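Local coordinates for protein interpain A (Prevotella intermedia, PDB 3BB7) that probably acts as a cysteine protease of the peptidase C10 family, captured here as a zymogen whose N-terminal propeptide part, probably inhibitory, lies against the peptidase part, at residues 21-25 / 37-43; 46-51 / 284-290. The protein carries 1 engineered substitution. All coordinates share one frame. Numbering follows the deposited sequence.

In the fold
Contact 1 lies within the part matching the Spi protease inhibitor family, its centre about 18 Å from that of the chain; contact 2, its centre about 9 Å from that of the chain, joins this part to the peptidase C10 part. Both are partly buried. Backbone hydrogen bonds of a β hairpin dominate contact 1, whereas contact 2 relies on tryptophan faces and side-chain hydrogen bonds between a helix start and a loop. The chain runs from strand 35-39 in contact 1 to helix 49-68 in contact 2. With centres about 13 Å apart, the contacts share an apolar patch: F23 CZ lies 3.6 Å from V290 CG1, and F43 CE1 lies 4.1 Å from F51 CE1.

Contact 1 of 2, residues 21-25 / 37-43; sequences GGFAV and GVSESNF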
# COMPACT_ATOMS: atom_id res chain seq x y z
N GLY A 21 23.59 4.13 -7.33
CA GLY A 21 22.64 4.11 -6.23
C GLY A 21 21.31 3.58 -6.75
O GLY A 21 21.00 3.75 -7.95
N GLY A 22 20.52 2.99 -5.87
CA GLY A 22 19.27 2.40 -6.31
C GLY A 22 19.46 0.94 -6.65
O GLY A 22 20.56 0.39 -6.55
N PHE A 23 18.38 0.31 -7.08
CA PHE A 23 18.43 -1.09 -7.51
C PHE A 23 17.32 -1.40 -8.50
O PHE A 23 16.36 -0.64 -8.66
CB PHE A 23 18.32 -2.05 -6.32
CG PHE A 23 16.97 -2.07 -5.66
CD1 PHE A 23 16.02 -3.04 -6.01
CD2 PHE A 23 16.64 -1.14 -4.70
CE1 PHE A 23 14.75 -3.07 -5.41
CE2 PHE A 23 15.38 -1.16 -4.07
CZ PHE A 23 14.44 -2.12 -4.41
N ALA A 24 17.43 -2.56 -9.13
CA ALA A 24 16.38 -3.05 -10.01
C ALA A 24 16.08 -4.49 -9.68
O ALA A 24 16.95 -5.19 -9.14
CB ALA A 24 16.78 -2.91 -11.47
N VAL A 25 14.87 -4.91 -10.03
CA VAL A 25 14.45 -6.31 -9.93
C VAL A 25 14.27 -6.74 -11.38
O VAL A 25 13.53 -6.11 -12.15
CB VAL A 25 13.17 -6.47 -9.12
CG1 VAL A 25 12.84 -7.96 -8.99
CG2 VAL A 25 13.31 -5.78 -7.74
N GLY A 37 10.95 -4.05 -11.63
CA GLY A 37 10.85 -2.97 -10.67
C GLY A 37 12.13 -2.22 -10.56
O GLY A 37 13.21 -2.73 -10.89
N VAL A 38 12.04 -0.99 -10.09
CA VAL A 38 13.21 -0.13 -10.01
C VAL A 38 13.02 0.90 -8.92
O VAL A 38 11.96 1.46 -8.80
CB VAL A 38 13.57 0.54 -11.39
CG1 VAL A 38 12.39 1.33 -11.97
CG2 VAL A 38 14.89 1.39 -11.30
N SER A 39 14.07 1.16 -8.15
CA SER A 39 14.01 2.12 -7.04
C SER A 39 15.23 3.00 -7.08
O SER A 39 16.31 2.53 -7.48
CB SER A 39 13.96 1.37 -5.72
OG SER A 39 13.94 2.26 -4.62
N GLU A 40 15.06 4.25 -6.62
CA GLU A 40 16.22 5.15 -6.40
C GLU A 40 16.88 4.86 -5.04
O GLU A 40 18.02 5.27 -4.79
CB GLU A 40 15.79 6.62 -6.48
CG GLU A 40 15.33 7.08 -7.86
CD GLU A 40 14.59 8.43 -7.86
OE1 GLU A 40 14.34 8.99 -6.76
OE2 GLU A 40 14.26 8.92 -8.97
N SER A 41 16.17 4.14 -4.18
CA SER A 41 16.69 3.85 -2.86
C SER A 41 17.65 2.67 -2.93
O SER A 41 17.37 1.68 -3.60
CB SER A 41 15.55 3.53 -1.90
OG SER A 41 14.75 4.68 -1.74
N ASN A 42 18.76 2.75 -2.23
CA ASN A 42 19.65 1.59 -2.14
C ASN A 42 18.89 0.43 -1.50
O ASN A 42 18.06 0.62 -0.58
CB ASN A 42 20.90 1.92 -1.33
CG ASN A 42 21.92 2.72 -2.12
OD1 ASN A 42 21.65 3.27 -3.17
ND2 ASN A 42 23.13 2.76 -1.60
N PHE A 43 19.14 -0.78 -1.99
CA PHE A 43 18.46 -1.95 -1.44
C PHE A 43 19.03 -2.34 -0.08
O PHE A 43 20.23 -2.54 0.04
CB PHE A 43 18.61 -3.14 -2.38
CG PHE A 43 17.84 -4.35 -1.91
CD1 PHE A 43 16.49 -4.47 -2.20
CD2 PHE A 43 18.47 -5.35 -1.16
CE1 PHE A 43 15.77 -5.57 -1.75
CE2 PHE A 43 17.76 -6.47 -0.71
CZ PHE A 43 16.42 -6.57 -1.01
O HOH W 1 21.13 -0.95 -4.03
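This is the antiparallel pairing of a β hairpin, strands 23-26 and 35-39, in the part that matches the Spi protease inhibitor family. F23 and S39 form a hydrogen-bonded pair, F23 N to S39 O 3.1 Å and S39 N to F23 O 3.0 Å; V25 N donates to G37 O at 2.9 Å, while G37 N to V25 O, 3.3 Å, is weak. A24 and V38, the non-hydrogen-bonded pair between them, face the other side, against Y18 of strand 14-18, next to strand 23-26. Glycine suits position 22 because a CB there would clash with S39 O. Beyond the strands, residues 40-43 curl round G22 and F23. S39 OG accepts from S41 N at 2.9 Å in an ST turn and bonds D291 O. The large flat ring of F23 takes the edge of F43 on its face, centroids 5.1 Å apart, with F43 CB also over that face. N42 reaches back so that its OD1 accepts from G22 N at 2.9 Å.

Contact 2 of 2, residues 46-51 / 284-290; sequences TDNPSF and WGWNGDV
Loop 284-290 runs opposite to the start of helix 49-68: CA atoms of T46-D289, N48-W286 and S50-W284 lie 7.0, 5.7 and 6.2 Å apart. W284 (chi1 m, chi2 104°) has F51 CA 3.9 Å from its six-membered centroid and the F51 edge offset toward its five-membered face (centroids 5.7 Å, planes 70°). W284 NE1 donates to V290 O (3.0 Å); V290 CG2 lies 3.8 Å over the F51 centroid. W286's broad indole (chi1 t, chi2 -100°) lies flat against residues 47-49, N48 CA over its five-membered and P49 CD over its six-membered ring, both 3.6 Å from the centroids. W286-D289 is a type I' turn; G288 suits its positive phi. N48 (chi1 t) is the N-cap, OD1 accepting from F51 N (3.0 Å). T46 OG1 donates to D289 OD1 (2.7 Å). S50 OG bonds A268 N; its side chain's nearest atoms lie about 3 Å from H267, predicted catalytic, and 4 Å from A116, engineered at the predicted nucleophile, consistent with a zymogen's prodomain covering the active site.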
# COMPACT_ATOMS: atom_id res chain seq x y z
N THR A 46 14.76 -6.01 4.38
CA THR A 46 13.69 -5.36 5.07
C THR A 46 12.58 -6.35 5.33
O THR A 46 12.40 -7.27 4.57
CB THR A 46 13.16 -4.15 4.23
OG1 THR A 46 12.03 -3.56 4.88
CG2 THR A 46 12.79 -4.55 2.79
N ASP A 47 11.85 -6.15 6.43
CA ASP A 47 10.75 -7.03 6.75
C ASP A 47 9.51 -6.66 5.96
O ASP A 47 8.54 -7.39 5.99
CB ASP A 47 10.41 -6.95 8.25
CG ASP A 47 11.39 -7.70 9.13
OD1 ASP A 47 12.22 -8.48 8.61
OD2 ASP A 47 11.30 -7.53 10.36
N ASN A 48 9.55 -5.53 5.25
CA ASN A 48 8.43 -5.00 4.44
C ASN A 48 7.50 -6.11 3.91
O ASN A 48 7.79 -6.74 2.92
CB ASN A 48 9.03 -4.17 3.28
CG ASN A 48 8.00 -3.49 2.42
OD1 ASN A 48 6.84 -3.87 2.38
ND2 ASN A 48 8.45 -2.50 1.67
N PRO A 49 6.37 -6.36 4.59
CA PRO A 49 5.51 -7.48 4.19
C PRO A 49 4.84 -7.30 2.80
O PRO A 49 4.57 -8.30 2.11
CB PRO A 49 4.46 -7.53 5.31
CG PRO A 49 5.18 -6.87 6.47
CD PRO A 49 5.86 -5.72 5.82
N SER A 50 4.56 -6.07 2.40
CA SER A 50 3.82 -5.88 1.15
C SER A 50 4.76 -6.09 -0.04
O SER A 50 4.36 -6.66 -1.08
CB SER A 50 3.12 -4.53 1.16
OG SER A 50 2.20 -4.49 2.25
N PHE A 51 6.03 -5.67 0.10
CA PHE A 51 7.04 -5.96 -0.91
C PHE A 51 7.27 -7.47 -1.00
O PHE A 51 7.40 -8.03 -2.11
CB PHE A 51 8.33 -5.21 -0.56
CG PHE A 51 9.50 -5.49 -1.47
CD1 PHE A 51 10.65 -6.13 -0.99
CD2 PHE A 51 9.47 -5.05 -2.79
CE1 PHE A 51 11.76 -6.35 -1.85
CE2 PHE A 51 10.55 -5.24 -3.64
CZ PHE A 51 11.70 -5.91 -3.17
N TRP A 284 5.07 1.46 -0.09
CA TRP A 284 4.73 0.22 0.61
C TRP A 284 4.28 0.44 2.05
O TRP A 284 3.81 -0.51 2.67
CB TRP A 284 5.92 -0.74 0.65
CG TRP A 284 6.49 -1.10 -0.69
CD1 TRP A 284 7.65 -0.62 -1.25
CD2 TRP A 284 5.94 -2.03 -1.64
NE1 TRP A 284 7.86 -1.20 -2.48
CE2 TRP A 284 6.82 -2.05 -2.76
CE3 TRP A 284 4.77 -2.82 -1.68
CZ2 TRP A 284 6.59 -2.83 -3.88
CZ3 TRP A 284 4.54 -3.61 -2.84
CH2 TRP A 284 5.45 -3.60 -3.91
N GLY A 285 4.47 1.64 2.58
CA GLY A 285 4.10 1.94 3.97
C GLY A 285 5.01 1.22 4.95
O GLY A 285 4.58 0.80 6.01
N TRP A 286 6.29 1.09 4.59
CA TRP A 286 7.26 0.44 5.47
C TRP A 286 8.45 1.36 5.63
O TRP A 286 9.59 0.99 5.34
CB TRP A 286 7.65 -0.95 4.99
CG TRP A 286 8.18 -1.80 6.12
CD1 TRP A 286 9.50 -2.06 6.41
CD2 TRP A 286 7.41 -2.49 7.14
NE1 TRP A 286 9.59 -2.85 7.52
CE2 TRP A 286 8.32 -3.12 8.00
CE3 TRP A 286 6.03 -2.61 7.40
CZ2 TRP A 286 7.91 -3.91 9.09
CZ3 TRP A 286 5.61 -3.39 8.49
CH2 TRP A 286 6.55 -4.03 9.32
N ASN A 287 8.17 2.58 6.08
CA ASN A 287 9.19 3.59 6.40
C ASN A 287 10.03 3.98 5.20
O ASN A 287 11.20 4.39 5.36
CB ASN A 287 10.07 3.11 7.57
CG ASN A 287 9.23 2.54 8.67
OD1 ASN A 287 8.45 3.27 9.28
ND2 ASN A 287 9.28 1.22 8.85
N GLY A 288 9.43 3.84 4.01
CA GLY A 288 10.11 4.20 2.77
C GLY A 288 10.95 3.06 2.20
O GLY A 288 11.38 3.14 1.03
N ASP A 289 11.13 1.98 2.95
CA ASP A 289 11.98 0.89 2.46
C ASP A 289 11.46 0.41 1.10
O ASP A 289 10.31 0.00 0.98
CB ASP A 289 11.95 -0.29 3.40
CG ASP A 289 12.65 -0.04 4.73
OD1 ASP A 289 12.61 -0.97 5.59
OD2 ASP A 289 13.25 1.05 4.91
N VAL A 290 12.35 0.41 0.14
CA VAL A 290 12.13 -0.07 -1.23
C VAL A 290 10.96 0.52 -2.01
O VAL A 290 10.53 -0.05 -3.01
CB VAL A 290 12.26 -1.64 -1.36
CG1 VAL A 290 13.65 -2.11 -0.91
CG2 VAL A 290 11.17 -2.40 -0.60
O HOH W 2 12.34 -3.97 8.26
O HOH W 3 4.03 -2.81 3.93